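Glycerol dehydrogenase (Schizosaccharomyces pombe, PDB 1TA9) catalyses the NAD(+)-dependent oxidation of glycerol to dihydroxyacetone, probably at a catalytic zinc ion, and serves in glycerol assimilation. Local coordinates at the interface of chains A and B and the interface of chains A and C. Sequence-based numbering; all coordinates share one arbitrary frame. Chains: chain A/B/C, glycerol dehydrogenase.

Contact 1: the interface of chains A and B. Residues chain A 262, 265-266, 269; chain B 258, 262, 265-266.
The phenol oxygen OH of B:Tyr262 is held by one short hydrogen bond, which it donates to the carboxylate oxygen OD1 of A:Asp269 at 2.6 Å. OD1 receives it on the anti lone pair, away from OD2, and the carboxylate stands 60° to the ring. A:Asp269 places its CG beside its own backbone N (chi1 -68°). The other oxygen of A:Asp269, OD2, faces A:Arg265 one helical turn earlier in a salt bridge, 3.0 Å from NE; the hydrogen bonds there are bent and weak, so the arginine probably acts mainly through charge and would tend to keep the aspartate ionised. A:Arg265 gets there with CG anti to the backbone N (chi1 -178°) and a bend at chi2. Tyrosine suits its place because it offers a flat face as well as a hydroxyl: the methyl CB of A:Ala266 sits over one face of the B:Tyr262 ring, 3.6 Å from the centroid and displaced toward the rim. The pairing is reciprocal, B:Ala266 CB lying over A:Tyr262 in the same way, and alanine's single methyl is small enough to lie directly on the ring. An alanine in place of B:Tyr262 would take away hydroxyl and ring, and would probably leave A:Asp269 OD1 without this donor and weaken packing against the A:Ala266 methyl. The patch lies where the early turns of helix 258-284 from each chain pack together across the two-fold axis of the A-B interface.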
ATOM      1  N   TYR A 262     -18.003 -10.219 -16.179  1.00  9.87           N
ATOM      2  CA  TYR A 262     -17.397 -10.933 -15.061  1.00 10.21           C
ATOM      3  C   TYR A 262     -17.007 -12.361 -15.421  1.00 10.25           C
ATOM      4  O   TYR A 262     -16.077 -12.920 -14.835  1.00 10.20           O
ATOM      5  CB  TYR A 262     -18.343 -10.942 -13.862  1.00 10.14           C
ATOM      6  CG  TYR A 262     -18.117  -9.761 -12.953  1.00 10.24           C
ATOM      7  CD1 TYR A 262     -17.397  -9.898 -11.765  1.00 10.40           C
ATOM      8  CD2 TYR A 262     -18.586  -8.492 -13.300  1.00 10.25           C
ATOM      9  CE1 TYR A 262     -17.150  -8.795 -10.939  1.00 10.50           C
ATOM     10  CE2 TYR A 262     -18.343  -7.390 -12.489  1.00 10.64           C
ATOM     11  CZ  TYR A 262     -17.626  -7.545 -11.311  1.00 10.61           C
ATOM     12  OH  TYR A 262     -17.391  -6.445 -10.507  1.00 10.77           O
ATOM     13  N   ARG A 265     -13.847 -12.116 -17.051  1.00 11.25           N
ATOM     14  CA  ARG A 265     -12.853 -11.898 -16.005  1.00 11.88           C
ATOM     15  C   ARG A 265     -12.502 -13.230 -15.339  1.00 11.51           C
ATOM     16  O   ARG A 265     -11.343 -13.494 -15.012  1.00 11.41           O
ATOM     17  CB  ARG A 265     -13.393 -10.944 -14.937  1.00 13.17           C
ATOM     18  CG  ARG A 265     -12.384 -10.646 -13.833  1.00 14.82           C
ATOM     19  CD  ARG A 265     -11.278  -9.759 -14.365  1.00 16.87           C
ATOM     20  NE  ARG A 265     -10.045  -9.872 -13.593  1.00 18.63           N
ATOM     21  CZ  ARG A 265      -9.007  -9.052 -13.731  1.00 19.39           C
ATOM     22  NH1 ARG A 265      -9.061  -8.054 -14.608  1.00 19.38           N
ATOM     23  NH2 ARG A 265      -7.910  -9.240 -13.005  1.00 19.91           N
ATOM     24  N   ALA A 266     -13.513 -14.062 -15.122  1.00 11.08           N
ATOM     25  CA  ALA A 266     -13.296 -15.361 -14.500  1.00 11.17           C
ATOM     26  C   ALA A 266     -12.341 -16.178 -15.365  1.00 11.13           C
ATOM     27  O   ALA A 266     -11.468 -16.885 -14.859  1.00 11.13           O
ATOM     28  CB  ALA A 266     -14.622 -16.093 -14.343  1.00 11.18           C
ATOM     29  N   ASP A 269      -8.734 -14.680 -14.934  1.00 10.79           N
ATOM     30  CA  ASP A 269      -8.191 -15.045 -13.623  1.00 10.58           C
ATOM     31  C   ASP A 269      -7.867 -16.530 -13.483  1.00 10.49           C
ATOM     32  O   ASP A 269      -6.860 -16.899 -12.878  1.00 10.51           O
ATOM     33  CB  ASP A 269      -9.172 -14.657 -12.517  1.00 10.53           C
ATOM     34  CG  ASP A 269      -9.324 -13.156 -12.362  1.00 11.31           C
ATOM     35  OD1 ASP A 269     -10.150 -12.733 -11.521  1.00 11.55           O
ATOM     36  OD2 ASP A 269      -8.622 -12.403 -13.071  1.00 11.00           O
TER
ATOM     37  N   ILE B 258     -16.694 -22.279 -11.367  1.00 11.46           N
ATOM     38  CA  ILE B 258     -16.005 -21.033 -11.059  1.00 11.09           C
ATOM     39  C   ILE B 258     -16.855 -19.885 -11.610  1.00 11.08           C
ATOM     40  O   ILE B 258     -16.984 -18.832 -10.986  1.00 10.87           O
ATOM     41  CB  ILE B 258     -14.596 -21.013 -11.705  1.00 11.06           C
ATOM     42  CG1 ILE B 258     -13.695 -22.028 -10.986  1.00 11.16           C
ATOM     43  CG2 ILE B 258     -13.988 -19.603 -11.634  1.00 10.62           C
ATOM     44  CD1 ILE B 258     -12.329 -22.196 -11.614  1.00 11.15           C
ATOM     45  N   TYR B 262     -18.175 -16.249  -9.861  1.00 10.67           N
ATOM     46  CA  TYR B 262     -17.868 -14.908 -10.354  1.00 10.79           C
ATOM     47  C   TYR B 262     -19.133 -14.105 -10.629  1.00 10.65           C
ATOM     48  O   TYR B 262     -19.131 -12.876 -10.520  1.00 10.66           O
ATOM     49  CB  TYR B 262     -17.005 -14.983 -11.615  1.00 10.85           C
ATOM     50  CG  TYR B 262     -15.524 -14.925 -11.316  1.00 11.40           C
ATOM     51  CD1 TYR B 262     -14.801 -13.750 -11.510  1.00 11.46           C
ATOM     52  CD2 TYR B 262     -14.851 -16.039 -10.806  1.00 11.50           C
ATOM     53  CE1 TYR B 262     -13.445 -13.682 -11.206  1.00 11.99           C
ATOM     54  CE2 TYR B 262     -13.499 -15.981 -10.498  1.00 11.76           C
ATOM     55  CZ  TYR B 262     -12.801 -14.799 -10.700  1.00 11.72           C
ATOM     56  OH  TYR B 262     -11.463 -14.738 -10.391  1.00 12.24           O
ATOM     57  N   ARG B 265     -20.141 -12.735  -7.471  1.00 11.37           N
ATOM     58  CA  ARG B 265     -19.279 -11.599  -7.163  1.00 11.84           C
ATOM     59  C   ARG B 265     -19.766 -10.376  -7.942  1.00 11.36           C
ATOM     60  O   ARG B 265     -19.764  -9.259  -7.425  1.00 11.13           O
ATOM     61  CB  ARG B 265     -17.827 -11.905  -7.544  1.00 13.00           C
ATOM     62  CG  ARG B 265     -16.862 -10.771  -7.226  1.00 14.95           C
ATOM     63  CD  ARG B 265     -16.573 -10.682  -5.738  1.00 16.47           C
ATOM     64  NE  ARG B 265     -16.134  -9.346  -5.341  1.00 18.30           N
ATOM     65  CZ  ARG B 265     -15.668  -9.040  -4.134  1.00 18.91           C
ATOM     66  NH1 ARG B 265     -15.567  -9.981  -3.199  1.00 19.49           N
ATOM     67  NH2 ARG B 265     -15.324  -7.789  -3.853  1.00 19.59           N
ATOM     68  N   ALA B 266     -20.179 -10.597  -9.188  1.00 10.87           N
ATOM     69  CA  ALA B 266     -20.686  -9.522 -10.031  1.00 10.90           C
ATOM     70  C   ALA B 266     -21.876  -8.878  -9.333  1.00 11.01           C
ATOM     71  O   ALA B 266     -22.037  -7.655  -9.339  1.00 11.07           O
ATOM     72  CB  ALA B 266     -21.102 -10.073 -11.396  1.00 10.77           C
TER

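Contact 2: the interface of chains A and C. Residues chain A 419, 422-423, 426; chain C 280, 284, 449-450.
The C-terminal tail of chain C docks on the last turns of helix 407-428 of chain A, its final residue C:Pro450 spread along A:Gln422, A:Lys423 and A:Glu426. At one end the small hydroxyl of A:Ser419 fits between two nitrogen groups. A:Ser419 OG is 2.8 Å from the imidazole NE2 of C:His449, at the ring edge and in its plane, in a bond of undecided direction. A:Ser419 OG also accepts from NH1 of C:Arg284 at 2.9 Å, nearly within the guanidinium plane. C:His449 is set for this by its other nitrogen: ND1 donates in plane to the terminal carboxylate oxygen OXT of C:Pro450 at 2.7 Å, which steadies the ring's rotation. Waters add further links from the carboxylate, water 1 joining OXT to the amide oxygen OE1 of A:Gln422 and water 2 joining O to OE1 of A:Glu426. The compact pyrrolidine of C:Pro450 lies against the helix, its CG 3.7 Å from A:Gln422 CB. A:Lys423 bends at chi2 (64°) and sends NZ to the syn lone pair of A:Glu426 OE2, while its CB meets C:Leu280 CD1 at 3.7 Å. Thus the chain terminus and the far end of helix 258-284 of chain C together meet the C-terminal half of helix 407-428 of chain A.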
ATOM      1  N   SER A 419       8.885  -8.416 -33.550  1.00 10.76           N
ATOM      2  CA  SER A 419      10.065  -7.739 -33.011  1.00 10.62           C
ATOM      3  C   SER A 419      10.024  -7.623 -31.485  1.00 10.57           C
ATOM      4  O   SER A 419      11.037  -7.849 -30.814  1.00 10.39           O
ATOM      5  CB  SER A 419      10.215  -6.338 -33.622  1.00 10.73           C
ATOM      6  OG  SER A 419      10.638  -6.404 -34.976  1.00 10.83           O
ATOM      7  N   GLN A 422      10.703 -11.049 -29.983  1.00 12.98           N
ATOM      8  CA  GLN A 422      12.105 -11.423 -30.123  1.00 13.69           C
ATOM      9  C   GLN A 422      12.954 -10.682 -29.095  1.00 13.76           C
ATOM     10  O   GLN A 422      13.900 -11.240 -28.544  1.00 14.10           O
ATOM     11  CB  GLN A 422      12.614 -11.115 -31.531  1.00 14.21           C
ATOM     12  CG  GLN A 422      12.070 -12.046 -32.600  1.00 14.96           C
ATOM     13  CD  GLN A 422      12.773 -11.861 -33.928  1.00 15.80           C
ATOM     14  OE1 GLN A 422      13.999 -11.955 -34.006  1.00 16.14           O
ATOM     15  NE2 GLN A 422      12.002 -11.598 -34.980  1.00 15.75           N
ATOM     16  N   LYS A 423      12.613  -9.423 -28.833  1.00 13.78           N
ATOM     17  CA  LYS A 423      13.361  -8.633 -27.854  1.00 13.82           C
ATOM     18  C   LYS A 423      13.163  -9.206 -26.453  1.00 13.87           C
ATOM     19  O   LYS A 423      14.109  -9.287 -25.666  1.00 13.66           O
ATOM     20  CB  LYS A 423      12.905  -7.170 -27.872  1.00 13.95           C
ATOM     21  CG  LYS A 423      13.706  -6.259 -26.933  1.00 14.20           C
ATOM     22  CD  LYS A 423      15.165  -6.180 -27.377  1.00 15.08           C
ATOM     23  CE  LYS A 423      15.940  -5.148 -26.570  1.00 15.58           C
ATOM     24  NZ  LYS A 423      17.331  -5.002 -27.085  1.00 16.16           N
ATOM     25  N   GLU A 426      15.188 -12.303 -26.003  1.00 17.46           N
ATOM     26  CA  GLU A 426      16.584 -11.910 -25.823  1.00 18.37           C
ATOM     27  C   GLU A 426      16.863 -11.379 -24.419  1.00 18.57           C
ATOM     28  O   GLU A 426      17.789 -11.837 -23.746  1.00 18.57           O
ATOM     29  CB  GLU A 426      16.970 -10.834 -26.843  1.00 19.38           C
ATOM     30  CG  GLU A 426      18.295 -10.140 -26.526  1.00 21.01           C
ATOM     31  CD  GLU A 426      18.433  -8.797 -27.220  1.00 21.90           C
ATOM     32  OE1 GLU A 426      18.703  -8.773 -28.440  1.00 22.65           O
ATOM     33  OE2 GLU A 426      18.257  -7.762 -26.541  1.00 22.82           O
TER
ATOM     34  N   LEU C 280      12.216  -0.506 -31.426  1.00 10.99           N
ATOM     35  CA  LEU C 280      12.020  -1.763 -32.137  1.00 11.32           C
ATOM     36  C   LEU C 280      11.205  -1.514 -33.406  1.00 11.60           C
ATOM     37  O   LEU C 280      11.510  -2.059 -34.468  1.00 11.64           O
ATOM     38  CB  LEU C 280      11.312  -2.775 -31.231  1.00 11.56           C
ATOM     39  CG  LEU C 280      12.141  -3.250 -30.030  1.00 11.65           C
ATOM     40  CD1 LEU C 280      11.262  -4.053 -29.078  1.00 12.21           C
ATOM     41  CD2 LEU C 280      13.310  -4.095 -30.517  1.00 12.00           C
ATOM     42  N   ARG C 284      12.346  -2.100 -37.319  1.00 15.81           N
ATOM     43  CA  ARG C 284      11.563  -2.989 -38.171  1.00 16.29           C
ATOM     44  C   ARG C 284      10.923  -2.228 -39.336  1.00 16.34           C
ATOM     45  O   ARG C 284      10.418  -2.834 -40.285  1.00 16.55           O
ATOM     46  CB  ARG C 284      10.482  -3.683 -37.330  1.00 16.76           C
ATOM     47  CG  ARG C 284       9.793  -4.863 -38.004  1.00 17.50           C
ATOM     48  CD  ARG C 284      10.804  -5.910 -38.462  1.00 17.87           C
ATOM     49  NE  ARG C 284      10.155  -7.079 -39.055  1.00 18.51           N
ATOM     50  CZ  ARG C 284       9.818  -8.177 -38.383  1.00 18.97           C
ATOM     51  NH1 ARG C 284      10.068  -8.275 -37.083  1.00 18.64           N
ATOM     52  NH2 ARG C 284       9.232  -9.186 -39.017  1.00 19.23           N
ATOM     53  N   HIS C 449      18.639  -4.694 -33.763  1.00 27.17           N
ATOM     54  CA  HIS C 449      17.445  -5.528 -33.685  1.00 27.41           C
ATOM     55  C   HIS C 449      17.827  -6.863 -33.054  1.00 27.81           C
ATOM     56  O   HIS C 449      18.907  -7.394 -33.316  1.00 27.79           O
ATOM     57  CB  HIS C 449      16.847  -5.762 -35.078  1.00 27.09           C
ATOM     58  CG  HIS C 449      15.522  -6.459 -35.056  1.00 26.89           C
ATOM     59  ND1 HIS C 449      15.379  -7.780 -34.690  1.00 26.77           N
ATOM     60  CD2 HIS C 449      14.272  -6.004 -35.315  1.00 26.76           C
ATOM     61  CE1 HIS C 449      14.100  -8.109 -34.724  1.00 26.63           C
ATOM     62  NE2 HIS C 449      13.407  -7.049 -35.100  1.00 26.69           N
ATOM     63  N   PRO C 450      16.953  -7.414 -32.197  1.00 28.07           N
ATOM     64  CA  PRO C 450      17.242  -8.697 -31.550  1.00 28.34           C
ATOM     65  C   PRO C 450      17.479  -9.824 -32.554  1.00 28.63           C
ATOM     66  O   PRO C 450      18.292 -10.723 -32.245  1.00 28.87           O
ATOM     67  CB  PRO C 450      16.012  -8.929 -30.666  1.00 28.29           C
ATOM     68  CG  PRO C 450      14.923  -8.166 -31.370  1.00 28.27           C
ATOM     69  CD  PRO C 450      15.636  -6.901 -31.781  1.00 28.12           C
ATOM     70  OXT PRO C 450      16.846  -9.799 -33.633  1.00 28.86           O
TER
HETATM   71  O   HOH W   1      16.176 -11.663 -35.572  1.00 29.14           O
HETATM   72  O   HOH W   2      19.131 -10.890 -29.690  1.00 31.81           O

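Contact 3: the interface of chains A and B. Residues chain A 73-76, 78, 81, 84-85; chain B 60-61, 63-65.
The ring of A:Tyr85 is clamped within its own chain: CG of A:Met84 stands over the centre of one face and CG1 of A:Val73 lies over the other, nearer the rim. The packed ring of A:Tyr85 directs its phenol OH at chain B, donating to the anti lone pair of B:Asp63 OD2 at 2.5 Å and accepting from the hydroxyl OG of B:Ser61 at 2.7 Å. Along the edge of the A:Arg81 guanidinium lie the carbonyl O of A:Arg76 and both carboxylate oxygens of B:Asp63. It meets the carboxylate tip to tip and side-on, the planes 29° apart: A:Arg81 NE reaches B:Asp63 OD2 at 3.0 Å and its NH2 reaches OD1 at 2.7 Å, both on syn lone pairs. OD2 therefore accepts from both arginine and tyrosine, and the paired charges would favour an ionised aspartate, short enough to nestle between them. A face of the B:Arg64 guanidinium carries NE2 of A:Gln74, the two long side chains running alongside each other. Their backbones pair, A:Gln74 N donating to B:Arg64 O at 2.9 Å and B:Arg64 N to A:Gln74 O at 2.7 Å. Strand 71-75 of chain A thus meets strand 64-67 of chain B antiparallel, extending a sheet across the interface, with segment 78-86 flanking the aspartate.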
ATOM      1  N   VAL A  73     -22.182 -29.426 -18.371  1.00 11.92           N
ATOM      2  CA  VAL A  73     -21.803 -30.499 -17.459  1.00 12.09           C
ATOM      3  C   VAL A  73     -20.392 -30.983 -17.783  1.00 12.20           C
ATOM      4  O   VAL A  73     -20.096 -31.334 -18.923  1.00 12.31           O
ATOM      5  CB  VAL A  73     -22.805 -31.674 -17.569  1.00 12.22           C
ATOM      6  CG1 VAL A  73     -22.403 -32.804 -16.632  1.00 12.17           C
ATOM      7  CG2 VAL A  73     -24.207 -31.180 -17.250  1.00 12.11           C
ATOM      8  N   GLN A  74     -19.529 -30.991 -16.769  1.00 12.23           N
ATOM      9  CA  GLN A  74     -18.131 -31.390 -16.916  1.00 12.47           C
ATOM     10  C   GLN A  74     -17.675 -32.314 -15.777  1.00 12.63           C
ATOM     11  O   GLN A  74     -17.843 -31.987 -14.605  1.00 12.48           O
ATOM     12  CB  GLN A  74     -17.266 -30.125 -16.933  1.00 12.72           C
ATOM     13  CG  GLN A  74     -15.774 -30.354 -16.937  1.00 13.02           C
ATOM     14  CD  GLN A  74     -15.011 -29.073 -16.656  1.00 13.34           C
ATOM     15  OE1 GLN A  74     -15.295 -28.025 -17.245  1.00 13.47           O
ATOM     16  NE2 GLN A  74     -14.035 -29.149 -15.756  1.00 13.42           N
ATOM     17  N   GLY A  75     -17.093 -33.460 -16.120  1.00 12.78           N
ATOM     18  CA  GLY A  75     -16.631 -34.384 -15.093  1.00 13.02           C
ATOM     19  C   GLY A  75     -15.890 -35.577 -15.665  1.00 13.20           C
ATOM     20  O   GLY A  75     -16.071 -35.912 -16.833  1.00 13.05           O
ATOM     21  N   ARG A  76     -15.060 -36.224 -14.852  1.00 13.52           N
ATOM     22  CA  ARG A  76     -14.299 -37.377 -15.333  1.00 13.81           C
ATOM     23  C   ARG A  76     -15.209 -38.590 -15.474  1.00 14.14           C
ATOM     24  O   ARG A  76     -15.886 -38.979 -14.526  1.00 14.07           O
ATOM     25  CB  ARG A  76     -13.144 -37.706 -14.382  1.00 13.83           C
ATOM     26  CG  ARG A  76     -12.086 -38.585 -15.039  1.00 13.75           C
ATOM     27  CD  ARG A  76     -10.901 -38.889 -14.125  1.00 14.32           C
ATOM     28  NE  ARG A  76      -9.781 -39.415 -14.906  1.00 14.65           N
ATOM     29  CZ  ARG A  76      -8.557 -39.625 -14.428  1.00 15.05           C
ATOM     30  NH1 ARG A  76      -8.278 -39.365 -13.158  1.00 14.72           N
ATOM     31  NH2 ARG A  76      -7.602 -40.070 -15.235  1.00 15.72           N
ATOM     32  N   ALA A  78     -17.792 -38.671 -17.306  1.00 15.19           N
ATOM     33  CA  ALA A  78     -19.161 -38.180 -17.421  1.00 15.17           C
ATOM     34  C   ALA A  78     -19.993 -38.923 -18.464  1.00 15.12           C
ATOM     35  O   ALA A  78     -21.204 -39.069 -18.300  1.00 15.15           O
ATOM     36  CB  ALA A  78     -19.155 -36.681 -17.733  1.00 15.12           C
ATOM     37  N   ARG A  81     -22.398 -41.433 -17.498  1.00 15.72           N
ATOM     38  CA  ARG A  81     -23.584 -40.906 -16.820  1.00 15.67           C
ATOM     39  C   ARG A  81     -24.414 -40.099 -17.817  1.00 15.30           C
ATOM     40  O   ARG A  81     -25.184 -39.223 -17.423  1.00 14.98           O
ATOM     41  CB  ARG A  81     -23.179 -39.980 -15.663  1.00 15.75           C
ATOM     42  CG  ARG A  81     -22.460 -40.654 -14.508  1.00 16.21           C
ATOM     43  CD  ARG A  81     -22.141 -39.647 -13.405  1.00 16.55           C
ATOM     44  NE  ARG A  81     -21.002 -38.785 -13.719  1.00 16.69           N
ATOM     45  CZ  ARG A  81     -19.743 -39.203 -13.777  1.00 17.14           C
ATOM     46  NH1 ARG A  81     -19.456 -40.479 -13.546  1.00 17.45           N
ATOM     47  NH2 ARG A  81     -18.766 -38.347 -14.040  1.00 17.07           N
ATOM     48  N   MET A  84     -28.538 -39.594 -17.301  1.00 15.78           N
ATOM     49  CA  MET A  84     -29.072 -38.692 -16.282  1.00 16.17           C
ATOM     50  C   MET A  84     -29.161 -37.247 -16.766  1.00 15.83           C
ATOM     51  O   MET A  84     -29.956 -36.462 -16.246  1.00 15.73           O
ATOM     52  CB  MET A  84     -28.264 -38.778 -14.981  1.00 17.34           C
ATOM     53  CG  MET A  84     -26.890 -38.149 -15.006  1.00 18.76           C
ATOM     54  SD  MET A  84     -26.137 -38.236 -13.353  1.00 21.00           S
ATOM     55  CE  MET A  84     -27.046 -36.953 -12.505  1.00 20.87           C
ATOM     56  N   TYR A  85     -28.362 -36.904 -17.772  1.00 15.38           N
ATOM     57  CA  TYR A  85     -28.379 -35.555 -18.333  1.00 15.00           C
ATOM     58  C   TYR A  85     -29.196 -35.504 -19.619  1.00 14.76           C
ATOM     59  O   TYR A  85     -30.003 -34.599 -19.810  1.00 14.57           O
ATOM     60  CB  TYR A  85     -26.953 -35.077 -18.615  1.00 14.95           C
ATOM     61  CG  TYR A  85     -26.101 -35.034 -17.375  1.00 15.02           C
ATOM     62  CD1 TYR A  85     -26.415 -34.176 -16.322  1.00 15.03           C
ATOM     63  CD2 TYR A  85     -25.002 -35.879 -17.233  1.00 14.92           C
ATOM     64  CE1 TYR A  85     -25.663 -34.158 -15.159  1.00 14.75           C
ATOM     65  CE2 TYR A  85     -24.240 -35.867 -16.070  1.00 15.00           C
ATOM     66  CZ  TYR A  85     -24.578 -35.004 -15.039  1.00 14.84           C
ATOM     67  OH  TYR A  85     -23.832 -34.983 -13.887  1.00 14.48           O
TER
ATOM     68  N   GLU B  60     -28.476 -35.068  -7.377  1.00 34.96           N
ATOM     69  CA  GLU B  60     -27.111 -34.580  -7.207  1.00 33.83           C
ATOM     70  C   GLU B  60     -26.124 -35.414  -8.017  1.00 32.98           C
ATOM     71  O   GLU B  60     -26.357 -36.599  -8.273  1.00 32.85           O
ATOM     72  CB  GLU B  60     -26.726 -34.602  -5.728  1.00 33.99           C
ATOM     73  N   SER B  61     -25.022 -34.787  -8.416  1.00 31.76           N
ATOM     74  CA  SER B  61     -23.989 -35.461  -9.195  1.00 30.53           C
ATOM     75  C   SER B  61     -22.594 -35.051  -8.727  1.00 29.32           C
ATOM     76  O   SER B  61     -22.444 -34.133  -7.917  1.00 29.34           O
ATOM     77  CB  SER B  61     -24.152 -35.132 -10.682  1.00 30.87           C
ATOM     78  OG  SER B  61     -23.190 -35.826 -11.455  1.00 31.51           O
ATOM     79  N   ASP B  63     -20.328 -34.247 -10.986  1.00 21.84           N
ATOM     80  CA  ASP B  63     -19.839 -33.413 -12.077  1.00 19.55           C
ATOM     81  C   ASP B  63     -19.964 -31.924 -11.761  1.00 18.31           C
ATOM     82  O   ASP B  63     -20.744 -31.535 -10.893  1.00 17.57           O
ATOM     83  CB  ASP B  63     -20.618 -33.738 -13.354  1.00 19.25           C
ATOM     84  CG  ASP B  63     -20.481 -35.196 -13.764  1.00 19.09           C
ATOM     85  OD1 ASP B  63     -19.334 -35.688 -13.836  1.00 18.52           O
ATOM     86  OD2 ASP B  63     -21.515 -35.850 -14.016  1.00 18.67           O
ATOM     87  N   ARG B  64     -19.181 -31.105 -12.466  1.00 16.66           N
ATOM     88  CA  ARG B  64     -19.207 -29.653 -12.305  1.00 15.22           C
ATOM     89  C   ARG B  64     -20.314 -29.179 -13.242  1.00 14.51           C
ATOM     90  O   ARG B  64     -20.217 -29.350 -14.465  1.00 14.16           O
ATOM     91  CB  ARG B  64     -17.863 -29.047 -12.718  1.00 15.08           C
ATOM     92  CG  ARG B  64     -17.761 -27.549 -12.497  1.00 14.78           C
ATOM     93  CD  ARG B  64     -16.423 -26.986 -12.978  1.00 14.11           C
ATOM     94  NE  ARG B  64     -15.281 -27.650 -12.345  1.00 13.75           N
ATOM     95  CZ  ARG B  64     -14.129 -27.047 -12.060  1.00 13.67           C
ATOM     96  NH1 ARG B  64     -13.143 -27.729 -11.491  1.00 13.58           N
ATOM     97  NH2 ARG B  64     -13.967 -25.755 -12.324  1.00 13.18           N
ATOM     98  N   ILE B  65     -21.352 -28.575 -12.672  1.00 13.25           N
ATOM     99  CA  ILE B  65     -22.514 -28.150 -13.448  1.00 12.74           C
ATOM    100  C   ILE B  65     -22.898 -26.676 -13.364  1.00 12.35           C
ATOM    101  O   ILE B  65     -22.922 -26.091 -12.284  1.00 11.73           O
ATOM    102  CB  ILE B  65     -23.758 -28.974 -13.023  1.00 12.68           C
ATOM    103  CG1 ILE B  65     -23.470 -30.468 -13.178  1.00 12.92           C
ATOM    104  CG2 ILE B  65     -24.975 -28.551 -13.837  1.00 12.69           C
ATOM    105  CD1 ILE B  65     -24.570 -31.375 -12.635  1.00 13.34           C
TER

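Contacts 1 and 3 belong to the same two-fold A-B interface, their C-alpha centres about 22 Å apart, so helix packing and strand pairing are likely to set together how the two chains are oriented. Contact 2 faces another neighbour, about 36 Å from contact 1 and 48 Å from contact 3. Helix 258-284 links the interfaces: its early turns serve contact 1 and its far end, in chain C, serves contact 2. Each subunit can therefore engage different partners through separate surfaces, consistent with the eight copies of the deposited assembly, although the structure alone does not show that this octamer forms in solution.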